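PDB 3RZA: tripeptidase from Staphylococcus aureus subsp. aureus, which probably hydrolyses tripeptides with the help of a two-metal centre, as a member of the M20/M25/M40 family of metallopeptidases. Local coordinates for residues G116-G122 against T368-I374; A128-A132 against V360-I365; T200-A206 against V302-Y308. All coordinates share one frame; numbering follows the deposited sequence. Where two conformers were deposited one is given.

Interaction 1 of 3, residues G116-G122 against T368-I374; sequences GYIYSDG and TNERMPI
The guanidinium of R371 lies flat on one face of the Y117 ring. The two planes are 12° apart, and R371 CZ stands 3.7 Å from the ring centroid, which makes this a cation-pi stack. The overlap is shifted toward the rim of the ring, with Y117 CE1 over the centre of the guanidinium. R371 CG sits between its backbone N and carbonyl carbon (chi1 66°), and the chain is extended from there, carrying the group out over the tyrosine. R371 NE also makes a salt bridge with E363, which gives the charge a second partner. Y119 runs alongside the arginine and points the same way. Its CE2 packs on R371 CD at 3.6 Å, while R371 NH1 gives a weak hydrogen bond, 3.5 Å long, to Y119 OH, which is also bonded to D115. P373 CB and CG press on Y117 CE1.

Y117, Y119, R371 and P373 share one face of a small antiparallel sheet, in which 117-119 is the middle strand and 371-373 an outer one. I118 and M372 form a hydrogen-bonded pair, with I118 N to M372 O at 2.8 Å and M372 N to I118 O at 2.9 Å. I118 CD1 also meets I374 CG1, at the start of the following helix, at 3.9 Å. These two side chains cross at about a right angle, and helix 23-34 packs on I118.

Beyond the strands a water takes over. It accepts from S120 N and donates to T368 O and E370 O. S120 OG accepts from G122 N at 2.9 Å, an ST turn, and bonds to T124 O.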
loop_
_atom_site.group_PDB
_atom_site.type_symbol
_atom_site.label_atom_id
_atom_site.label_comp_id
_atom_site.label_asym_id
_atom_site.label_seq_id
_atom_site.Cartn_x
_atom_site.Cartn_y
_atom_site.Cartn_z
ATOM N N GLY A 116 -27.697 32.031 -4.829
ATOM C CA GLY A 116 -27.797 31.734 -6.279
ATOM C C GLY A 116 -27.102 30.440 -6.712
ATOM O O GLY A 116 -26.799 30.275 -7.895
ATOM N N TYR A 117 -26.864 29.525 -5.755
ATOM C CA TYR A 117 -26.260 28.216 -6.012
ATOM C C TYR A 117 -27.188 27.077 -5.533
ATOM O O TYR A 117 -27.905 27.236 -4.533
ATOM C CB TYR A 117 -24.930 28.133 -5.288
ATOM C CG TYR A 117 -23.864 28.997 -5.893
ATOM C CD1 TYR A 117 -23.068 28.524 -6.937
ATOM C CD2 TYR A 117 -23.642 30.294 -5.427
ATOM C CE1 TYR A 117 -22.072 29.322 -7.498
ATOM C CE2 TYR A 117 -22.659 31.102 -5.982
ATOM C CZ TYR A 117 -21.879 30.606 -7.022
ATOM O OH TYR A 117 -20.909 31.390 -7.567
ATOM N N ILE A 118 -27.160 25.951 -6.266
ATOM C CA ILE A 118 -27.756 24.686 -5.849
ATOM C C ILE A 118 -26.628 23.833 -5.275
ATOM O O ILE A 118 -25.591 23.687 -5.911
ATOM C CB ILE A 118 -28.441 23.922 -7.026
ATOM C CG1 ILE A 118 -29.425 24.828 -7.802
ATOM C CG2 ILE A 118 -29.198 22.653 -6.502
ATOM C CD1 ILE A 118 -29.284 24.728 -9.327
ATOM N N TYR A 119 -26.819 23.323 -4.059
ATOM C CA TYR A 119 -25.866 22.428 -3.390
ATOM C C TYR A 119 -26.520 21.084 -3.126
ATOM O O TYR A 119 -27.747 20.962 -3.139
ATOM C CB TYR A 119 -25.436 23.014 -2.028
ATOM C CG TYR A 119 -24.806 24.390 -2.092
ATOM C CD1 TYR A 119 -25.593 25.540 -2.067
ATOM C CD2 TYR A 119 -23.424 24.539 -2.159
ATOM C CE1 TYR A 119 -25.023 26.805 -2.104
ATOM C CE2 TYR A 119 -22.835 25.802 -2.218
ATOM C CZ TYR A 119 -23.637 26.930 -2.196
ATOM O OH TYR A 119 -23.058 28.166 -2.246
ATOM N N SER A 120 -25.689 20.096 -2.792
ATOM C CA SER A 120 -26.143 18.886 -2.075
ATOM C C SER A 120 -26.338 19.217 -0.588
ATOM O O SER A 120 -26.096 20.348 -0.156
ATOM C CB SER A 120 -25.111 17.755 -2.245
ATOM O OG SER A 120 -23.953 17.984 -1.448
ATOM N N ASP A 121 -26.734 18.229 0.208
ATOM C CA ASP A 121 -26.691 18.397 1.680
ATOM C C ASP A 121 -25.281 18.146 2.288
ATOM O O ASP A 121 -25.153 18.139 3.487
ATOM C CB ASP A 121 -27.814 17.588 2.398
ATOM C CG ASP A 121 -27.578 16.067 2.413
ATOM O OD1 ASP A 121 -26.578 15.557 1.871
ATOM O OD2 ASP A 121 -28.433 15.373 2.977
ATOM N N GLY A 122 -24.251 17.906 1.458
ATOM C CA GLY A 122 -22.906 17.637 1.949
ATOM C C GLY A 122 -22.545 16.179 2.213
ATOM O O GLY A 122 -21.384 15.899 2.468
ATOM N N THR A 368 -18.397 16.161 -2.462
ATOM C CA THR A 368 -19.628 16.452 -1.745
ATOM C C THR A 368 -19.926 17.966 -1.571
ATOM O O THR A 368 -20.969 18.315 -1.052
ATOM C CB THR A 368 -19.683 15.731 -0.348
ATOM O OG1 THR A 368 -18.663 16.236 0.505
ATOM C CG2 THR A 368 -19.518 14.207 -0.474
ATOM N N ASN A 369 -18.998 18.844 -1.969
ATOM C CA ASN A 369 -19.246 20.305 -2.089
ATOM C C ASN A 369 -19.642 20.752 -3.498
ATOM O O ASN A 369 -19.656 21.948 -3.767
ATOM C CB ASN A 369 -17.998 21.092 -1.655
ATOM C CG ASN A 369 -17.592 20.793 -0.245
ATOM O OD1 ASN A 369 -18.400 20.881 0.670
ATOM N ND2 ASN A 369 -16.343 20.418 -0.060
ATOM N N GLU A 370 -19.971 19.811 -4.393
ATOM C CA GLU A 370 -20.365 20.171 -5.764
ATOM C C GLU A 370 -21.519 21.118 -5.733
ATOM O O GLU A 370 -22.431 20.941 -4.935
ATOM C CB GLU A 370 -20.754 18.947 -6.588
ATOM C CG GLU A 370 -21.162 19.262 -8.062
ATOM C CD GLU A 370 -21.539 18.025 -8.847
ATOM O OE1 GLU A 370 -21.567 16.925 -8.255
ATOM O OE2 GLU A 370 -21.832 18.159 -10.052
ATOM N N ARG A 371 -21.477 22.123 -6.604
ATOM C CA ARG A 371 -22.581 23.070 -6.702
ATOM C C ARG A 371 -22.809 23.536 -8.110
ATOM O O ARG A 371 -21.900 23.457 -8.950
ATOM C CB ARG A 371 -22.344 24.273 -5.779
ATOM C CG ARG A 371 -21.146 25.147 -6.171
ATOM C CD ARG A 371 -20.907 26.273 -5.176
ATOM N NE ARG A 371 -19.966 27.252 -5.750
ATOM C CZ ARG A 371 -19.653 28.447 -5.233
ATOM N NH1 ARG A 371 -20.164 28.871 -4.069
ATOM N NH2 ARG A 371 -18.805 29.229 -5.899
HETATM N N MSE A 372 -24.018 24.049 -8.358
HETATM C CA MSE A 372 -24.409 24.549 -9.688
HETATM C C MSE A 372 -24.931 25.970 -9.527
HETATM O O MSE A 372 -25.916 26.166 -8.802
HETATM C CB MSE A 372 -25.489 23.655 -10.296
HETATM C CG MSE A 372 -25.841 23.970 -11.736
HETATM SE SE MSE A 372 -24.389 23.777 -12.970
HETATM C CE MSE A 372 -25.080 24.776 -14.455
ATOM N N PRO A 373 -24.298 26.961 -10.205
ATOM C CA PRO A 373 -24.927 28.282 -10.209
ATOM C C PRO A 373 -26.204 28.290 -11.043
ATOM O O PRO A 373 -26.200 27.778 -12.164
ATOM C CB PRO A 373 -23.853 29.193 -10.831
ATOM C CG PRO A 373 -22.649 28.297 -11.092
ATOM C CD PRO A 373 -23.103 26.928 -11.076
ATOM N N ILE A 374 -27.283 28.848 -10.489
ATOM C CA ILE A 374 -28.572 28.946 -11.197
ATOM C C ILE A 374 -28.408 29.812 -12.461
ATOM O O ILE A 374 -28.925 29.463 -13.508
ATOM C CB ILE A 374 -29.724 29.521 -10.274
ATOM C CG1 ILE A 374 -30.068 28.561 -9.125
ATOM C CG2 ILE A 374 -31.007 29.808 -11.071
ATOM C CD1 ILE A 374 -30.760 29.287 -7.889
HETATM O O HOH W 1 -22.671 20.462 -2.388
HETATM O O HOH W 2 -19.339 18.250 1.856
#

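Interaction 2 of 3, residues A128-A132 against V360-I365; sequences ADDKA and VGYEKI. With ZN (zinc ion), chain C; CA (calcium ion), chain D.
The D129 carboxylate bridges two metals, and its CB packs on the ring of Y362. D129 OD1 binds the zinc ion at 2.1 Å, and OD2 binds the calcium ion, also at 2.1 Å. A water reaches both ions. H98 and D186 complete the protein ligands of the zinc, and E163 and H366 those of the calcium. A metal pair bridged by an aspartate and a water is characteristic of M20 peptidases. The geometry is consistent with the active site of this family, whose members commonly hold two zinc ions; here the second position holds calcium.

Around this first shell the Y362 ring is the centre of the packing. D129 CB stands over one face, offset toward the rim, in a CH-pi contact 4.0 Å from the Y362 centroid. V360 CB covers the opposite face. D130 OD1 comes to the ring edge in plane, 3.8 Å from Y362 CE2, with carboxylate and ring planes 75° apart. D130 OD2 is bonded to S97. Y362 OH is hydrogen-bonded to the zinc ligand D186, so the ring is tied to the metal's own ligands. I365 CD1 flanks the carboxylate, 3.4 Å from D129 OD2.

The peptide bond between D129 and D130 is cis. D129 CG is anti to its own N (chi1 -178°), pointing the carboxylate at the metals. E370 OE2 accepts from D129 N, a second-shell bond at the start of the helix.

Farther out, A132 CB meets V360 CG1 at 3.6 Å. The first turn of helix 128-147 thus rests on the loop after strand 355-359, with strand 371-373 and helices 23-34 and 374-393 packed around the two.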
loop_
_atom_site.group_PDB
_atom_site.type_symbol
_atom_site.label_atom_id
_atom_site.label_comp_id
_atom_site.label_asym_id
_atom_site.label_seq_id
_atom_site.Cartn_x
_atom_site.Cartn_y
_atom_site.Cartn_z
ATOM N N ALA A 128 -24.680 17.751 -10.693
ATOM C CA ALA A 128 -24.687 18.775 -11.769
ATOM C C ALA A 128 -23.883 18.302 -12.964
ATOM O O ALA A 128 -24.259 18.532 -14.110
ATOM C CB ALA A 128 -24.154 20.098 -11.260
ATOM N N ASP A 129 -22.760 17.674 -12.667
ATOM C CA ASP A 129 -22.043 16.859 -13.606
ATOM C C ASP A 129 -22.726 15.453 -13.698
ATOM O O ASP A 129 -22.492 14.593 -12.818
ATOM C CB ASP A 129 -20.612 16.744 -13.168
ATOM C CG ASP A 129 -19.782 15.948 -14.117
ATOM O OD1 ASP A 129 -20.172 15.708 -15.265
ATOM O OD2 ASP A 129 -18.678 15.546 -13.709
ATOM N N ASP A 130 -23.552 15.180 -14.715
ATOM C CA ASP A 130 -23.805 16.004 -15.918
ATOM C C ASP A 130 -25.302 16.261 -16.150
ATOM O O ASP A 130 -25.733 16.579 -17.267
ATOM C CB ASP A 130 -23.156 15.324 -17.126
ATOM C CG ASP A 130 -23.019 16.248 -18.348
ATOM O OD1 ASP A 130 -22.903 17.482 -18.145
ATOM O OD2 ASP A 130 -23.086 15.735 -19.508
ATOM N N LYS A 131 -26.082 16.230 -15.072
ATOM C CA LYS A 131 -27.523 16.385 -15.173
ATOM C C LYS A 131 -27.961 17.850 -15.480
ATOM O O LYS A 131 -29.069 18.058 -15.920
ATOM C CB LYS A 131 -28.207 15.802 -13.920
ATOM C CG LYS A 131 -27.949 14.278 -13.790
ATOM C CD LYS A 131 -28.357 13.673 -12.478
ATOM C CE LYS A 131 -28.478 12.159 -12.625
ATOM N NZ LYS A 131 -28.696 11.411 -11.334
ATOM N N ALA A 132 -27.061 18.831 -15.266
ATOM C CA ALA A 132 -27.229 20.202 -15.790
ATOM C C ALA A 132 -27.337 20.180 -17.301
ATOM O O ALA A 132 -28.230 20.815 -17.872
ATOM C CB ALA A 132 -26.057 21.109 -15.353
ATOM N N VAL A 360 -20.176 23.907 -18.864
ATOM C CA VAL A 360 -21.423 23.757 -18.126
ATOM C C VAL A 360 -21.501 24.738 -16.915
ATOM O O VAL A 360 -22.605 25.027 -16.412
ATOM C CB VAL A 360 -21.609 22.277 -17.653
ATOM C CG1 VAL A 360 -22.920 22.088 -16.866
ATOM C CG2 VAL A 360 -21.595 21.339 -18.857
ATOM N N GLY A 361 -20.345 25.217 -16.417
ATOM C CA GLY A 361 -20.317 26.096 -15.241
ATOM C C GLY A 361 -20.547 25.404 -13.886
ATOM O O GLY A 361 -20.613 26.081 -12.852
ATOM N N TYR A 362 -20.612 24.068 -13.871
ATOM C CA TYR A 362 -20.686 23.319 -12.607
ATOM C C TYR A 362 -19.350 23.460 -11.861
ATOM O O TYR A 362 -18.311 23.785 -12.469
ATOM C CB TYR A 362 -21.123 21.844 -12.793
ATOM C CG TYR A 362 -20.480 21.034 -13.934
ATOM C CD1 TYR A 362 -19.097 21.084 -14.202
ATOM C CD2 TYR A 362 -21.244 20.161 -14.700
ATOM C CE1 TYR A 362 -18.526 20.326 -15.220
ATOM C CE2 TYR A 362 -20.653 19.391 -15.737
ATOM C CZ TYR A 362 -19.286 19.487 -15.969
ATOM O OH TYR A 362 -18.653 18.744 -16.969
ATOM N N GLU A 363 -19.390 23.303 -10.544
ATOM C CA GLU A 363 -18.226 23.608 -9.694
ATOM C C GLU A 363 -18.017 22.549 -8.624
ATOM O O GLU A 363 -18.985 21.972 -8.135
ATOM C CB GLU A 363 -18.424 24.958 -9.051
ATOM C CG GLU A 363 -18.212 26.153 -10.016
ATOM C CD GLU A 363 -18.366 27.497 -9.320
ATOM O OE1 GLU A 363 -18.913 27.512 -8.191
ATOM O OE2 GLU A 363 -17.941 28.534 -9.896
ATOM N N LYS A 364 -16.737 22.331 -8.274
ATOM C CA LYS A 364 -16.324 21.351 -7.263
ATOM C C LYS A 364 -16.912 19.964 -7.552
ATOM O O LYS A 364 -17.381 19.255 -6.632
ATOM C CB LYS A 364 -16.691 21.835 -5.857
ATOM C CG LYS A 364 -16.104 23.201 -5.494
ATOM C CD LYS A 364 -15.679 23.230 -4.015
ATOM C CE LYS A 364 -15.062 24.559 -3.631
ATOM N NZ LYS A 364 -16.117 25.579 -3.547
ATOM N N ILE A 365 -16.872 19.578 -8.833
ATOM C CA ILE A 365 -17.472 18.314 -9.279
ATOM C C ILE A 365 -16.679 17.139 -8.701
ATOM O O ILE A 365 -15.530 17.293 -8.332
ATOM C CB ILE A 365 -17.620 18.215 -10.845
ATOM C CG1 ILE A 365 -16.245 18.197 -11.571
ATOM C CG2 ILE A 365 -18.495 19.371 -11.363
ATOM C CD1 ILE A 365 -16.345 17.934 -13.097
HETATM ZN ZN ZN C . -19.332 14.844 -16.939
HETATM CA CA CA D . -17.502 13.862 -14.008
HETATM O O HOH W 3 -17.325 14.496 -16.484
#

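Interaction 3 of 3, residues T200-A206 against V302-Y308; sequences TQMLISA and VTVEQSY. With PEG (di(hydroxyethyl)ether), chain J.
Q201 lays its CB over one face of the Y308 ring, 3.8 Å from the centroid and offset toward the rim. This is a CH-pi contact. Y308 CG lies between its backbone N and carbonyl carbon (chi1 46°), which swings the ring back across Q201. The glutamine chain bends at chi2, and its amide is turned steeply to the ring, 76° between planes. Q201 NE2 comes 3.4 Å from Y308 CE2. S307 OG lies over a face of the same amide, 3.2 Å from Q201 OE1. R271 of strand 263-272 touches both Q201 and Y308.

S307 and Y308 both face Q201, a classic beta bulge in the antiparallel pairing of strands 194-209 and 299-312. At the bulge Q201 N bonds to Y308 O at 3.2 Å, and S307 N bonds to Q201 O along a bent path. Beyond it the ladder is regular. L203 pairs with E305 and S205 with T303, each through two backbone bonds; the straightest, at 176°, runs from S205 N to T303 O. These strands belong to the sheet of the smaller domain, which in M20 peptidases commonly serves in dimerisation. Consistent with this, T257 of the second subunit packs on L203.

I204, A206, V302, M202 and V304 lie on one face. A206 CB meets V302 CG2 there at 4.1 Å. Helix 275-295 packs against I204, V302 and V304 on this side. The chain of M202, a selenomethionine, is extended, carrying its CE to Q306 OE1 at 3.7 Å.

L203 is on the opposite face, side by side with E305 and pointing the same way. Its CG sits against S307 OG. Q306 N donates to a di(hydroxyethyl)ether molecule, probably from the crystallisation liquor.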
loop_
_atom_site.group_PDB
_atom_site.type_symbol
_atom_site.label_atom_id
_atom_site.label_comp_id
_atom_site.label_asym_id
_atom_site.label_seq_id
_atom_site.Cartn_x
_atom_site.Cartn_y
_atom_site.Cartn_z
ATOM N N THR A 200 -4.560 13.116 -25.379
ATOM C CA THR A 200 -4.470 11.643 -25.207
ATOM C C THR A 200 -4.083 11.325 -23.758
ATOM O O THR A 200 -3.153 11.902 -23.264
ATOM C CB THR A 200 -3.416 11.028 -26.155
ATOM O OG1 THR A 200 -3.736 11.375 -27.500
ATOM C CG2 THR A 200 -3.367 9.485 -26.044
ATOM N N GLN A 201 -4.835 10.460 -23.070
ATOM C CA GLN A 201 -4.411 9.924 -21.772
ATOM C C GLN A 201 -4.057 8.464 -21.952
ATOM O O GLN A 201 -4.781 7.737 -22.627
ATOM C CB GLN A 201 -5.486 10.053 -20.706
ATOM C CG GLN A 201 -4.945 9.792 -19.253
ATOM C CD GLN A 201 -5.808 8.868 -18.376
ATOM O OE1 GLN A 201 -5.278 8.030 -17.667
ATOM N NE2 GLN A 201 -7.105 9.066 -18.377
HETATM N N MSE A 202 -2.937 8.055 -21.353
HETATM C CA MSE A 202 -2.582 6.652 -21.208
HETATM C C MSE A 202 -2.348 6.294 -19.739
HETATM O O MSE A 202 -1.844 7.111 -18.976
HETATM C CB MSE A 202 -1.329 6.358 -22.028
HETATM C CG MSE A 202 -1.546 6.591 -23.503
HETATM SE SE MSE A 202 -0.248 5.742 -24.581
HETATM C CE MSE A 202 -0.785 6.403 -26.350
ATOM N N LEU A 203 -2.740 5.076 -19.360
ATOM C CA LEU A 203 -2.404 4.474 -18.056
ATOM C C LEU A 203 -1.124 3.679 -18.257
ATOM O O LEU A 203 -0.965 3.053 -19.306
ATOM C CB LEU A 203 -3.518 3.538 -17.554
ATOM C CG LEU A 203 -4.946 4.097 -17.370
ATOM C CD1 LEU A 203 -5.928 2.994 -16.941
ATOM C CD2 LEU A 203 -4.973 5.240 -16.373
ATOM N N ILE A 204 -0.183 3.802 -17.315
ATOM C CA ILE A 204 1.019 2.958 -17.294
ATOM C C ILE A 204 1.118 2.358 -15.898
ATOM O O ILE A 204 1.045 3.072 -14.894
ATOM C CB ILE A 204 2.322 3.724 -17.711
ATOM C CG1 ILE A 204 3.570 2.841 -17.521
ATOM C CG2 ILE A 204 2.468 5.010 -16.949
ATOM C CD1 ILE A 204 4.787 3.290 -18.338
ATOM N N SER A 205 1.207 1.037 -15.840
ATOM C CA SER A 205 1.425 0.343 -14.584
ATOM C C SER A 205 2.709 -0.488 -14.654
ATOM O O SER A 205 3.051 -1.014 -15.702
ATOM C CB SER A 205 0.234 -0.529 -14.266
ATOM O OG SER A 205 -0.932 0.259 -14.136
ATOM N N ALA A 206 3.411 -0.575 -13.522
ATOM C CA ALA A 206 4.665 -1.291 -13.430
ATOM C C ALA A 206 4.670 -2.200 -12.173
ATOM O O ALA A 206 4.360 -1.733 -11.064
ATOM C CB ALA A 206 5.826 -0.311 -13.401
ATOM N N VAL A 302 5.936 -3.817 -17.286
ATOM C CA VAL A 302 5.261 -2.551 -17.573
ATOM C C VAL A 302 4.121 -2.839 -18.549
ATOM O O VAL A 302 4.339 -3.548 -19.545
ATOM C CB VAL A 302 6.236 -1.525 -18.136
ATOM C CG1 VAL A 302 5.512 -0.192 -18.502
ATOM C CG2 VAL A 302 7.370 -1.284 -17.117
ATOM N N THR A 303 2.893 -2.421 -18.191
ATOM C CA THR A 303 1.710 -2.548 -19.082
ATOM C C THR A 303 1.087 -1.191 -19.304
ATOM O O THR A 303 1.015 -0.400 -18.362
ATOM C CB THR A 303 0.636 -3.531 -18.538
ATOM O OG1 THR A 303 0.178 -3.105 -17.248
ATOM C CG2 THR A 303 1.194 -4.942 -18.439
ATOM N N VAL A 304 0.651 -0.933 -20.550
ATOM C CA VAL A 304 0.103 0.362 -20.964
ATOM C C VAL A 304 -1.337 0.178 -21.481
ATOM O O VAL A 304 -1.686 -0.883 -22.042
ATOM C CB VAL A 304 1.003 1.024 -22.059
ATOM C CG1 VAL A 304 0.470 2.389 -22.477
ATOM C CG2 VAL A 304 2.446 1.150 -21.566
ATOM N N GLU A 305 -2.165 1.202 -21.306
ATOM C CA GLU A 305 -3.522 1.214 -21.829
ATOM C C GLU A 305 -3.867 2.653 -22.232
ATOM O O GLU A 305 -3.608 3.568 -21.459
ATOM C CB GLU A 305 -4.455 0.736 -20.746
ATOM C CG GLU A 305 -5.808 0.363 -21.199
ATOM C CD GLU A 305 -6.732 0.187 -20.029
ATOM O OE1 GLU A 305 -6.426 -0.662 -19.168
ATOM O OE2 GLU A 305 -7.735 0.932 -19.950
ATOM N N GLN A 306 -4.424 2.853 -23.430
ATOM C CA GLN A 306 -4.932 4.179 -23.828
ATOM C C GLN A 306 -6.317 4.361 -23.242
ATOM O O GLN A 306 -7.229 3.636 -23.598
ATOM C CB GLN A 306 -4.982 4.331 -25.343
ATOM C CG GLN A 306 -5.483 5.731 -25.800
ATOM C CD GLN A 306 -5.312 5.948 -27.272
ATOM O OE1 GLN A 306 -4.189 6.042 -27.775
ATOM N NE2 GLN A 306 -6.417 6.038 -27.977
ATOM N N SER A 307 -6.480 5.326 -22.345
ATOM C CA SER A 307 -7.818 5.657 -21.811
ATOM C C SER A 307 -8.716 6.338 -22.877
ATOM O O SER A 307 -9.876 5.964 -23.054
ATOM C CB SER A 307 -7.705 6.559 -20.590
ATOM O OG SER A 307 -6.833 6.016 -19.609
ATOM N N TYR A 308 -8.170 7.330 -23.574
ATOM C CA TYR A 308 -8.898 7.983 -24.669
ATOM C C TYR A 308 -7.927 8.716 -25.586
ATOM O O TYR A 308 -6.847 9.092 -25.145
ATOM C CB TYR A 308 -9.972 8.956 -24.119
ATOM C CG TYR A 308 -9.479 9.857 -23.005
ATOM C CD1 TYR A 308 -8.790 11.025 -23.289
ATOM C CD2 TYR A 308 -9.718 9.548 -21.678
ATOM C CE1 TYR A 308 -8.316 11.856 -22.277
ATOM C CE2 TYR A 308 -9.256 10.397 -20.639
ATOM C CZ TYR A 308 -8.556 11.547 -20.969
ATOM O OH TYR A 308 -8.049 12.381 -20.022
HETATM C C1 PEG J . -2.716 0.092 -26.821
HETATM O O1 PEG J . -1.651 1.055 -26.849
HETATM C C2 PEG J . -3.333 0.030 -25.426
HETATM O O2 PEG J . -4.698 0.496 -25.462
HETATM C C3 PEG J . -5.596 -0.279 -24.648
#

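Interactions 1 and 2 are neighbours, with centres about 9 Å apart. The R371–E363 pair couples the two, and E370 reaches the start of helix 128-147 beside the metals. The small sheet is thus tied to the segments beside the metal centre. Interaction 3 is remote, its centre about 27 Å from that of interaction 2 and about 34 Å from that of interaction 1, on the other side of the chain's centre from interaction 1. Along the chain the contacts enclose one another: 116-122, 128-132, 200-206, then 302-308, 360-365 and 368-374. Interaction 2 joins distant parts of the sequence at the metal site, and interaction 1 does so next to it, while interaction 3 joins strands of the intervening region.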